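PDB 3SKV: SsfX3, which transfers a salicylyl group in a tetracycline biosynthetic pathway, probably through its GDSL/SGNH-type acyltransferase domain. Local coordinates for residues P40-R45 against V85-R90; L121-D126 against K153-W158; G127-T132 against S203-W208. The protein carries 1 engineered substitution. One frame throughout, in Å; residues are numbered along the deposited sequence.

Contact 1 (P40-R45 against V85-R90). Engineered in segment 85-90: His88 (natural residue Cys).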
loop_
_atom_site.group_PDB
_atom_site.type_symbol
_atom_site.label_atom_id
_atom_site.label_comp_id
_atom_site.label_asym_id
_atom_site.label_seq_id
_atom_site.Cartn_x
_atom_site.Cartn_y
_atom_site.Cartn_z
ATOM N N PRO A 40 -11.920 1.871 -21.493
ATOM C CA PRO A 40 -12.064 0.482 -21.009
ATOM C C PRO A 40 -10.802 -0.383 -21.083
ATOM O O PRO A 40 -10.767 -1.409 -20.426
ATOM C CB PRO A 40 -13.207 -0.076 -21.880
ATOM C CG PRO A 40 -13.190 0.747 -23.106
ATOM C CD PRO A 40 -12.832 2.128 -22.636
ATOM N N ALA A 41 -9.782 0.008 -21.876
ATOM C CA ALA A 41 -8.528 -0.758 -21.978
ATOM C C ALA A 41 -7.637 -0.520 -20.745
ATOM O O ALA A 41 -6.754 -1.336 -20.479
ATOM C CB ALA A 41 -7.773 -0.425 -23.272
ATOM N N LEU A 42 -7.879 0.577 -19.983
ATOM C CA LEU A 42 -7.101 0.894 -18.768
ATOM C C LEU A 42 -7.624 0.155 -17.547
ATOM O O LEU A 42 -8.839 -0.005 -17.379
ATOM C CB LEU A 42 -6.971 2.410 -18.463
ATOM C CG LEU A 42 -6.603 3.354 -19.643
ATOM C CD1 LEU A 42 -6.474 4.778 -19.185
ATOM C CD2 LEU A 42 -5.347 2.915 -20.384
ATOM N N THR A 43 -6.691 -0.325 -16.728
ATOM C CA THR A 43 -6.935 -1.030 -15.479
ATOM C C THR A 43 -6.132 -0.314 -14.394
ATOM O O THR A 43 -4.926 -0.113 -14.547
ATOM C CB THR A 43 -6.527 -2.546 -15.581
ATOM O OG1 THR A 43 -7.144 -3.174 -16.709
ATOM C CG2 THR A 43 -6.890 -3.331 -14.334
ATOM N N TYR A 44 -6.806 0.057 -13.305
ATOM C CA TYR A 44 -6.189 0.662 -12.133
ATOM C C TYR A 44 -6.134 -0.435 -11.099
ATOM O O TYR A 44 -7.157 -0.992 -10.712
ATOM C CB TYR A 44 -6.971 1.863 -11.614
ATOM C CG TYR A 44 -6.971 3.028 -12.580
ATOM C CD1 TYR A 44 -7.886 3.086 -13.636
ATOM C CD2 TYR A 44 -6.053 4.068 -12.449
ATOM C CE1 TYR A 44 -7.869 4.136 -14.548
ATOM C CE2 TYR A 44 -6.050 5.139 -13.338
ATOM C CZ TYR A 44 -6.962 5.170 -14.382
ATOM O OH TYR A 44 -6.941 6.203 -15.282
ATOM N N ARG A 45 -4.932 -0.828 -10.743
ATOM C CA ARG A 45 -4.766 -1.870 -9.758
ATOM C C ARG A 45 -4.395 -1.188 -8.455
ATOM O O ARG A 45 -3.749 -0.140 -8.454
ATOM C CB ARG A 45 -3.725 -2.911 -10.229
ATOM C CG ARG A 45 -4.042 -3.484 -11.621
ATOM C CD ARG A 45 -4.236 -4.979 -11.643
ATOM N NE ARG A 45 -4.202 -5.525 -13.015
ATOM C CZ ARG A 45 -5.111 -6.352 -13.541
ATOM N NH1 ARG A 45 -6.163 -6.734 -12.827
ATOM N NH2 ARG A 45 -4.991 -6.770 -14.798
ATOM N N VAL A 85 -0.914 2.084 -5.820
ATOM C CA VAL A 85 -1.826 2.190 -6.964
ATOM C C VAL A 85 -1.014 2.157 -8.259
ATOM O O VAL A 85 0.022 2.832 -8.385
ATOM C CB VAL A 85 -2.774 3.432 -6.897
ATOM C CG1 VAL A 85 -3.670 3.529 -8.153
ATOM C CG2 VAL A 85 -3.620 3.423 -5.623
ATOM N N ARG A 86 -1.481 1.364 -9.222
ATOM C CA ARG A 86 -0.841 1.333 -10.531
ATOM C C ARG A 86 -1.791 1.340 -11.694
ATOM O O ARG A 86 -2.926 0.901 -11.562
ATOM C CB ARG A 86 0.342 0.352 -10.652
ATOM C CG ARG A 86 0.022 -1.031 -10.296
ATOM C CD ARG A 86 0.497 -1.447 -8.934
ATOM N NE ARG A 86 0.087 -2.834 -8.826
ATOM C CZ ARG A 86 -0.877 -3.278 -8.047
ATOM N NH1 ARG A 86 -1.407 -2.492 -7.126
ATOM N NH2 ARG A 86 -1.259 -4.542 -8.120
ATOM N N LEU A 87 -1.376 1.967 -12.789
ATOM C CA LEU A 87 -2.143 2.029 -14.019
ATOM C C LEU A 87 -1.513 1.030 -15.020
ATOM O O LEU A 87 -0.323 1.114 -15.307
ATOM C CB LEU A 87 -2.184 3.474 -14.568
ATOM C CG LEU A 87 -2.840 3.647 -15.962
ATOM C CD1 LEU A 87 -4.334 3.280 -15.931
ATOM C CD2 LEU A 87 -2.662 5.065 -16.490
ATOM N N HIS A 88 -2.303 0.056 -15.492
ATOM C CA HIS A 88 -1.835 -0.950 -16.438
ATOM C C HIS A 88 -2.490 -0.744 -17.786
ATOM O O HIS A 88 -3.681 -0.420 -17.872
ATOM C CB HIS A 88 -2.200 -2.368 -15.972
ATOM C CG HIS A 88 -1.427 -2.896 -14.806
ATOM N ND1 HIS A 88 -1.215 -4.240 -14.662
ATOM C CD2 HIS A 88 -0.914 -2.256 -13.731
ATOM C CE1 HIS A 88 -0.544 -4.389 -13.527
ATOM N NE2 HIS A 88 -0.354 -3.223 -12.923
ATOM N N LEU A 89 -1.709 -0.968 -18.844
ATOM C CA LEU A 89 -2.153 -0.915 -20.237
ATOM C C LEU A 89 -1.173 -1.681 -21.094
ATOM O O LEU A 89 0.019 -1.681 -20.803
ATOM C CB LEU A 89 -2.363 0.526 -20.796
ATOM C CG LEU A 89 -1.174 1.481 -20.739
ATOM C CD1 LEU A 89 -0.472 1.526 -22.053
ATOM C CD2 LEU A 89 -1.620 2.878 -20.406
ATOM N N ARG A 90 -1.670 -2.323 -22.140
ATOM C CA ARG A 90 -0.811 -2.988 -23.101
ATOM C C ARG A 90 -0.765 -2.077 -24.323
ATOM O O ARG A 90 -1.812 -1.582 -24.769
ATOM C CB ARG A 90 -1.325 -4.383 -23.460
ATOM C CG ARG A 90 -1.293 -5.362 -22.278
ATOM C CD ARG A 90 -1.470 -6.802 -22.769
ATOM N NE ARG A 90 -0.428 -7.160 -23.728
ATOM C CZ ARG A 90 0.781 -7.601 -23.395
ATOM N NH1 ARG A 90 1.087 -7.818 -22.121
ATOM N NH2 ARG A 90 1.681 -7.859 -24.334
HETATM O O HOH W 1 -5.471 -2.775 -18.717
#
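Arg45 lies across the side chains of Arg86 and His88, all three on one face of the sheet. Its CB sits over the middle of the Arg86 guanidinium, 3.6 Å from Arg86 CZ. The next atom, CG, stands 3.9 Å above the centre of the engineered His88 ring and makes a CH-pi contact. The chain bends at chi2 (-121°), which carries CD on past His88 CE1. NE then lies over the same ring face, 3.6 Å from His88 ND1, which meets the guanidinium at its edge. The two planes are 78° apart, and these nitrogens are not hydrogen-bonded to each other. At the tip, NH2 forms a salt bridge with Asp181, whose OD2 also takes a hydrogen bond from His88 ND1. The Arg86 guanidinium, for its part, is tied to Gly84 and Leu220 by their backbone carbonyls and to Asp219 by a salt bridge. An alanine in place of Arg86 would probably leave Arg45 CB without its flat cover and Asp219 without this charged mate.

On the other face Leu87 CD1 lies over the Tyr44 ring, 3.7 Å from its centroid. The same methyl meets Leu42 CB, and Leu42 CD2 continues the apolar row to Leu89 CD2.

The backbones pair through four hydrogen bonds, two at Thr43-His88 and two at Arg45-Arg86. A water joins Ala41 O, Thr43 OG1 and His88 O where the pairing ends. This is a short antiparallel ladder, its strand segments at 144°, with strand 43-45 laid along strand 86-91 in the jelly-roll N-terminal domain.

Contact 2 (L121-D126 against K153-W158)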
loop_
_atom_site.group_PDB
_atom_site.type_symbol
_atom_site.label_atom_id
_atom_site.label_comp_id
_atom_site.label_asym_id
_atom_site.label_seq_id
_atom_site.Cartn_x
_atom_site.Cartn_y
_atom_site.Cartn_z
ATOM N N LEU A 121 7.350 8.626 -9.860
ATOM C CA LEU A 121 6.407 7.811 -10.588
ATOM C C LEU A 121 7.305 6.796 -11.286
ATOM O O LEU A 121 8.307 7.166 -11.910
ATOM C CB LEU A 121 5.663 8.722 -11.607
ATOM C CG LEU A 121 4.612 8.210 -12.655
ATOM C CD1 LEU A 121 5.079 7.066 -13.508
ATOM C CD2 LEU A 121 3.227 8.121 -12.120
ATOM N N ASP A 122 6.977 5.510 -11.141
ATOM C CA ASP A 122 7.742 4.461 -11.792
ATOM C C ASP A 122 7.013 3.960 -13.000
ATOM O O ASP A 122 5.787 3.819 -12.973
ATOM C CB ASP A 122 8.039 3.301 -10.839
ATOM C CG ASP A 122 9.195 3.556 -9.880
ATOM O OD1 ASP A 122 9.890 4.590 -10.043
ATOM O OD2 ASP A 122 9.413 2.715 -8.969
ATOM N N VAL A 123 7.781 3.692 -14.063
ATOM C CA VAL A 123 7.289 3.124 -15.309
ATOM C C VAL A 123 7.956 1.741 -15.427
ATOM O O VAL A 123 9.185 1.627 -15.566
ATOM C CB VAL A 123 7.553 4.034 -16.550
ATOM C CG1 VAL A 123 6.932 3.442 -17.806
ATOM C CG2 VAL A 123 7.042 5.466 -16.329
ATOM N N LEU A 124 7.133 0.691 -15.323
ATOM C CA LEU A 124 7.592 -0.679 -15.481
ATOM C C LEU A 124 7.139 -1.189 -16.829
ATOM O O LEU A 124 6.016 -0.887 -17.257
ATOM C CB LEU A 124 7.073 -1.577 -14.361
ATOM C CG LEU A 124 7.964 -1.708 -13.130
ATOM C CD1 LEU A 124 8.033 -0.416 -12.352
ATOM C CD2 LEU A 124 7.474 -2.809 -12.254
ATOM N N VAL A 125 8.022 -1.910 -17.525
ATOM C CA VAL A 125 7.732 -2.495 -18.826
ATOM C C VAL A 125 7.976 -3.996 -18.684
ATOM O O VAL A 125 9.111 -4.412 -18.455
ATOM C CB VAL A 125 8.570 -1.840 -19.959
ATOM C CG1 VAL A 125 8.403 -2.599 -21.279
ATOM C CG2 VAL A 125 8.197 -0.371 -20.131
ATOM N N ASP A 126 6.916 -4.798 -18.797
ATOM C CA ASP A 126 6.963 -6.256 -18.602
ATOM C C ASP A 126 7.646 -6.629 -17.259
ATOM O O ASP A 126 8.545 -7.458 -17.222
ATOM C CB ASP A 126 7.563 -7.001 -19.819
ATOM C CG ASP A 126 6.797 -6.859 -21.138
ATOM O OD1 ASP A 126 5.548 -6.696 -21.100
ATOM O OD2 ASP A 126 7.441 -6.966 -22.210
ATOM N N LYS A 153 3.761 -4.747 -25.265
ATOM C CA LYS A 153 4.313 -4.885 -23.921
ATOM C C LYS A 153 3.308 -4.422 -22.886
ATOM O O LYS A 153 2.450 -3.578 -23.178
ATOM C CB LYS A 153 5.617 -4.047 -23.790
ATOM C CG LYS A 153 5.382 -2.543 -23.832
ATOM C CD LYS A 153 6.501 -1.789 -24.498
ATOM C CE LYS A 153 6.055 -0.404 -24.863
ATOM N NZ LYS A 153 5.871 -0.273 -26.338
ATOM N N LEU A 154 3.449 -4.927 -21.656
ATOM C CA LEU A 154 2.621 -4.459 -20.557
ATOM C C LEU A 154 3.308 -3.248 -19.911
ATOM O O LEU A 154 4.463 -3.329 -19.498
ATOM C CB LEU A 154 2.358 -5.586 -19.541
ATOM C CG LEU A 154 1.699 -5.185 -18.198
ATOM C CD1 LEU A 154 0.310 -4.528 -18.380
ATOM C CD2 LEU A 154 1.629 -6.363 -17.241
ATOM N N VAL A 155 2.587 -2.134 -19.825
ATOM C CA VAL A 155 3.071 -0.909 -19.202
ATOM C C VAL A 155 2.394 -0.711 -17.846
ATOM O O VAL A 155 1.162 -0.664 -17.791
ATOM C CB VAL A 155 2.877 0.319 -20.109
ATOM C CG1 VAL A 155 3.497 1.567 -19.457
ATOM C CG2 VAL A 155 3.481 0.076 -21.489
ATOM N N GLU A 156 3.183 -0.609 -16.759
ATOM C CA GLU A 156 2.625 -0.360 -15.422
ATOM C C GLU A 156 3.182 0.961 -14.946
ATOM O O GLU A 156 4.406 1.152 -14.902
ATOM C CB GLU A 156 2.965 -1.449 -14.385
ATOM C CG GLU A 156 2.764 -2.896 -14.811
ATOM C CD GLU A 156 3.467 -3.941 -13.953
ATOM O OE1 GLU A 156 3.660 -3.695 -12.740
ATOM O OE2 GLU A 156 3.803 -5.023 -14.491
ATOM N N LEU A 157 2.291 1.875 -14.618
ATOM C CA LEU A 157 2.633 3.187 -14.067
ATOM C C LEU A 157 2.338 3.094 -12.565
ATOM O O LEU A 157 1.166 2.994 -12.182
ATOM C CB LEU A 157 1.745 4.275 -14.717
ATOM C CG LEU A 157 2.322 5.084 -15.892
ATOM C CD1 LEU A 157 3.075 4.213 -16.882
ATOM C CD2 LEU A 157 1.235 5.810 -16.602
ATOM N N TRP A 158 3.393 3.010 -11.740
ATOM C CA TRP A 158 3.261 2.941 -10.291
ATOM C C TRP A 158 3.227 4.352 -9.781
ATOM O O TRP A 158 4.235 5.070 -9.787
ATOM C CB TRP A 158 4.426 2.185 -9.677
ATOM C CG TRP A 158 4.318 0.721 -9.867
ATOM C CD1 TRP A 158 4.497 0.022 -11.026
ATOM C CD2 TRP A 158 4.115 -0.250 -8.835
ATOM N NE1 TRP A 158 4.362 -1.332 -10.786
ATOM C CE2 TRP A 158 4.126 -1.526 -9.451
ATOM C CE3 TRP A 158 3.865 -0.161 -7.456
ATOM C CZ2 TRP A 158 3.920 -2.699 -8.734
ATOM C CZ3 TRP A 158 3.601 -1.320 -6.762
ATOM C CH2 TRP A 158 3.660 -2.575 -7.389
#
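Antiparallel strand pairing in the N-terminal jelly-roll domain brings Asp122 against Trp158 and Leu124 against Glu156. Strands 120-125 and 153-158 are neighbours in the sheet, and their short segments run at 164° to each other. Asp122-Trp158 and Leu124-Glu156 are hydrogen-bonded pairs, each closed by two backbone bonds. Leu124 N to Glu156 O is 2.8 Å and almost straight. Val123-Leu157 and Val125-Val155 are the non-hydrogen-bonded pairs between and beyond them.

The two faces differ. On one, Leu157 CD1 reaches Val123 CG1 at 4.0 Å, the two side chains lying side by side. Leu121 CD1 packs against Leu157 CG. The aliphatic chain of Lys153 lies across Val125, while its NZ bonds to backbone carbonyls, among them that of Pro149. On the other face, the methyls of Leu124 meet the CD1-NE1 side of the Trp158 indole, the two side chains crossing obliquely. Leu124 CD1 is 3.8 Å from Trp158 CD1, and Leu124 CD2 is close to Trp158 NE1. The indole N-H gives a hydrogen bond to Glu156 OE1, two residues back on the same strand, with NE1 to OE1 at 3.1 Å. That bond should restrain the rotation of the indole. Trp158 also makes a cation-pi contact with Arg86, and Ala210 and Arg214 of helix 208-216 pack on it.

At the far end strand 120-125 gives way to a turn, and Asp126 has positive backbone angles. Its main chain still bonds, Asp126 N to Leu154 O at 2.9 Å. The side chain supplies the second bond to the same residue. CG lies on the side of the backbone N (chi1 -62°), which turns the carboxylate back over Lys153 and Leu154. Asp126 OD1 accepts the N-H of Leu154, N to OD1 2.8 Å, on its syn side but 32° out of the carboxylate plane.

Contact 3 (G127-T132 against S203-W208)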
loop_
_atom_site.group_PDB
_atom_site.type_symbol
_atom_site.label_atom_id
_atom_site.label_comp_id
_atom_site.label_asym_id
_atom_site.label_seq_id
_atom_site.Cartn_x
_atom_site.Cartn_y
_atom_site.Cartn_z
ATOM N N GLY A 127 7.239 -5.950 -16.189
ATOM C CA GLY A 127 7.728 -6.173 -14.827
ATOM C C GLY A 127 9.108 -5.640 -14.498
ATOM O O GLY A 127 9.616 -5.876 -13.399
ATOM N N GLU A 128 9.739 -4.930 -15.435
ATOM C CA GLU A 128 11.067 -4.391 -15.203
ATOM C C GLU A 128 11.016 -2.897 -15.201
ATOM O O GLU A 128 10.335 -2.322 -16.047
ATOM C CB GLU A 128 12.047 -4.923 -16.246
ATOM C CG GLU A 128 12.517 -6.332 -15.934
ATOM C CD GLU A 128 13.560 -6.865 -16.897
ATOM O OE1 GLU A 128 14.724 -6.406 -16.828
ATOM O OE2 GLU A 128 13.214 -7.744 -17.721
ATOM N N LEU A 129 11.714 -2.255 -14.241
ATOM C CA LEU A 129 11.744 -0.792 -14.127
ATOM C C LEU A 129 12.439 -0.167 -15.333
ATOM O O LEU A 129 13.594 -0.473 -15.596
ATOM C CB LEU A 129 12.369 -0.338 -12.790
ATOM C CG LEU A 129 12.480 1.174 -12.533
ATOM C CD1 LEU A 129 11.115 1.857 -12.521
ATOM C CD2 LEU A 129 13.168 1.440 -11.211
ATOM N N ALA A 130 11.711 0.668 -16.079
ATOM C CA ALA A 130 12.194 1.334 -17.299
ATOM C C ALA A 130 12.527 2.786 -17.052
ATOM O O ALA A 130 13.471 3.300 -17.648
ATOM C CB ALA A 130 11.155 1.225 -18.409
ATOM N N ARG A 131 11.737 3.467 -16.207
ATOM C CA ARG A 131 11.938 4.894 -15.916
ATOM C C ARG A 131 11.365 5.301 -14.589
ATOM O O ARG A 131 10.210 4.992 -14.285
ATOM C CB ARG A 131 11.289 5.773 -17.026
ATOM C CG ARG A 131 11.770 7.240 -17.117
ATOM C CD ARG A 131 13.079 7.386 -17.874
ATOM N NE ARG A 131 13.173 6.395 -18.953
ATOM C CZ ARG A 131 12.831 6.631 -20.216
ATOM N NH1 ARG A 131 12.431 7.842 -20.588
ATOM N NH2 ARG A 131 12.917 5.668 -21.122
ATOM N N THR A 132 12.157 6.046 -13.819
ATOM C CA THR A 132 11.707 6.692 -12.594
ATOM C C THR A 132 11.576 8.146 -13.044
ATOM O O THR A 132 12.513 8.683 -13.614
ATOM C CB THR A 132 12.642 6.417 -11.410
ATOM O OG1 THR A 132 12.740 5.008 -11.206
ATOM C CG2 THR A 132 12.128 7.017 -10.114
ATOM N N SER A 203 11.903 4.128 -4.888
ATOM C CA SER A 203 10.861 4.645 -5.781
ATOM C C SER A 203 9.544 3.875 -5.517
ATOM O O SER A 203 9.603 2.870 -4.798
ATOM C CB SER A 203 11.321 4.515 -7.237
ATOM O OG SER A 203 11.597 3.178 -7.625
ATOM N N PRO A 204 8.356 4.275 -6.072
ATOM C CA PRO A 204 7.095 3.542 -5.728
ATOM C C PRO A 204 7.026 2.032 -5.951
ATOM O O PRO A 204 6.298 1.349 -5.226
ATOM C CB PRO A 204 6.006 4.282 -6.518
ATOM C CG PRO A 204 6.589 5.619 -6.810
ATOM C CD PRO A 204 8.067 5.462 -6.912
ATOM N N SER A 205 7.734 1.511 -6.979
ATOM C CA SER A 205 7.719 0.076 -7.269
ATOM C C SER A 205 8.751 -0.639 -6.387
ATOM O O SER A 205 8.876 -1.866 -6.446
ATOM C CB SER A 205 7.970 -0.191 -8.753
ATOM O OG SER A 205 9.288 0.182 -9.119
ATOM N N ARG A 206 9.437 0.128 -5.514
ATOM C CA ARG A 206 10.468 -0.446 -4.666
ATOM C C ARG A 206 10.209 -0.354 -3.167
ATOM O O ARG A 206 11.154 -0.443 -2.377
ATOM C CB ARG A 206 11.862 0.005 -5.119
ATOM C CG ARG A 206 12.308 -0.678 -6.431
ATOM C CD ARG A 206 13.666 -0.225 -6.917
ATOM N NE ARG A 206 13.549 1.110 -7.512
ATOM C CZ ARG A 206 14.576 1.891 -7.845
ATOM N NH1 ARG A 206 15.826 1.476 -7.649
ATOM N NH2 ARG A 206 14.364 3.094 -8.366
ATOM N N THR A 207 8.912 -0.245 -2.764
ATOM C CA THR A 207 8.530 -0.310 -1.348
ATOM C C THR A 207 8.576 -1.804 -1.002
ATOM O O THR A 207 8.557 -2.639 -1.918
ATOM C CB THR A 207 7.126 0.281 -1.068
ATOM O OG1 THR A 207 6.142 -0.482 -1.757
ATOM C CG2 THR A 207 7.001 1.750 -1.455
ATOM N N TRP A 208 8.608 -2.159 0.291
ATOM C CA TRP A 208 8.640 -3.569 0.652
ATOM C C TRP A 208 7.409 -4.279 0.076
ATOM O O TRP A 208 7.552 -5.369 -0.476
ATOM C CB TRP A 208 8.802 -3.758 2.159
ATOM C CG TRP A 208 7.598 -3.421 2.984
ATOM C CD1 TRP A 208 7.320 -2.235 3.590
ATOM C CD2 TRP A 208 6.502 -4.297 3.288
ATOM N NE1 TRP A 208 6.124 -2.320 4.264
ATOM C CE2 TRP A 208 5.605 -3.578 4.102
ATOM C CE3 TRP A 208 6.200 -5.628 2.952
ATOM C CZ2 TRP A 208 4.438 -4.152 4.611
ATOM C CZ3 TRP A 208 5.025 -6.183 3.411
ATOM C CH2 TRP A 208 4.170 -5.462 4.254
#
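Leu129 and Arg206 make the closest approach here. Leu129 CD2 lies over one face of the Arg206 guanidinium, toward its rim, 3.5 Å from Arg206 NH2. The two side chains meet at about a right angle, and the contact is plain van der Waals packing. Leu129 CG stands opposite the backbone N (chi1 179°), which directs the isobutyl group at the loop. The other methyl, Leu129 CD1, is loosely placed 4.2 Å from Ser205 OG. Three residues on, Thr132 CG2 touches Ser203 CB at 3.9 Å. Thr132 OG1 is near Arg206 NH2 but is not bonded to it.

The guanidinium is turned and steadied by its own loop. The Arg206 chain bends at chi3 (-76°), and NE and NH2 together grip Ser203 OG side-on through two bent bonds. The distance from Arg206 NE to Ser203 OG is 2.8 Å, and from Arg206 NH2 to the same OG it is 2.9 Å. A backbone bond from Arg206 N to Ser203 O, also 2.8 Å, closes the turn that brings both ends of this grip together.

The contact joins the two parts of the protein. Strand 128-134 belongs to the N-terminal jelly-roll domain, and the loop 203-207, which leads into helix 208-216, to the GDSL/SGNH-type domain. Behind the first shell stands Asp122 of the neighbouring strand 120-125. Its OD2 bonds both Ser203 OG and Ser205 OG, and its OD1 bonds Thr132 OG1, so one acid reaches both segments.

Between Leu129 and Thr132, Ala130 and Arg131 both face Val123 in a classic beta bulge. This lets residues three apart both point toward the loop. On the loop side, Thr207 is the N-cap of the helix, its OG1 accepting a hydrogen bond from Ala210 N.

Contacts 1 and 2 follow one another along the chain, while the segments of contacts 2 and 3 alternate. All three reach the same antiparallel sheet. Strand 86-91 of contact 1 lies beside strand 153-158 of contact 2, and their backbones probably bond directly; the contact centres are about 10 Å apart. Strand 120-125 then leads through a tight turn into its sheet neighbour 128-134, which carries contact 3, with its centre about 8 Å from that of contact 2. Contacts 1 and 3 are about 16 Å apart between centres and do not touch. The series thus crosses the jelly-roll sheet and ends at the GDSL-type domain, where contact 3 joins the two domains.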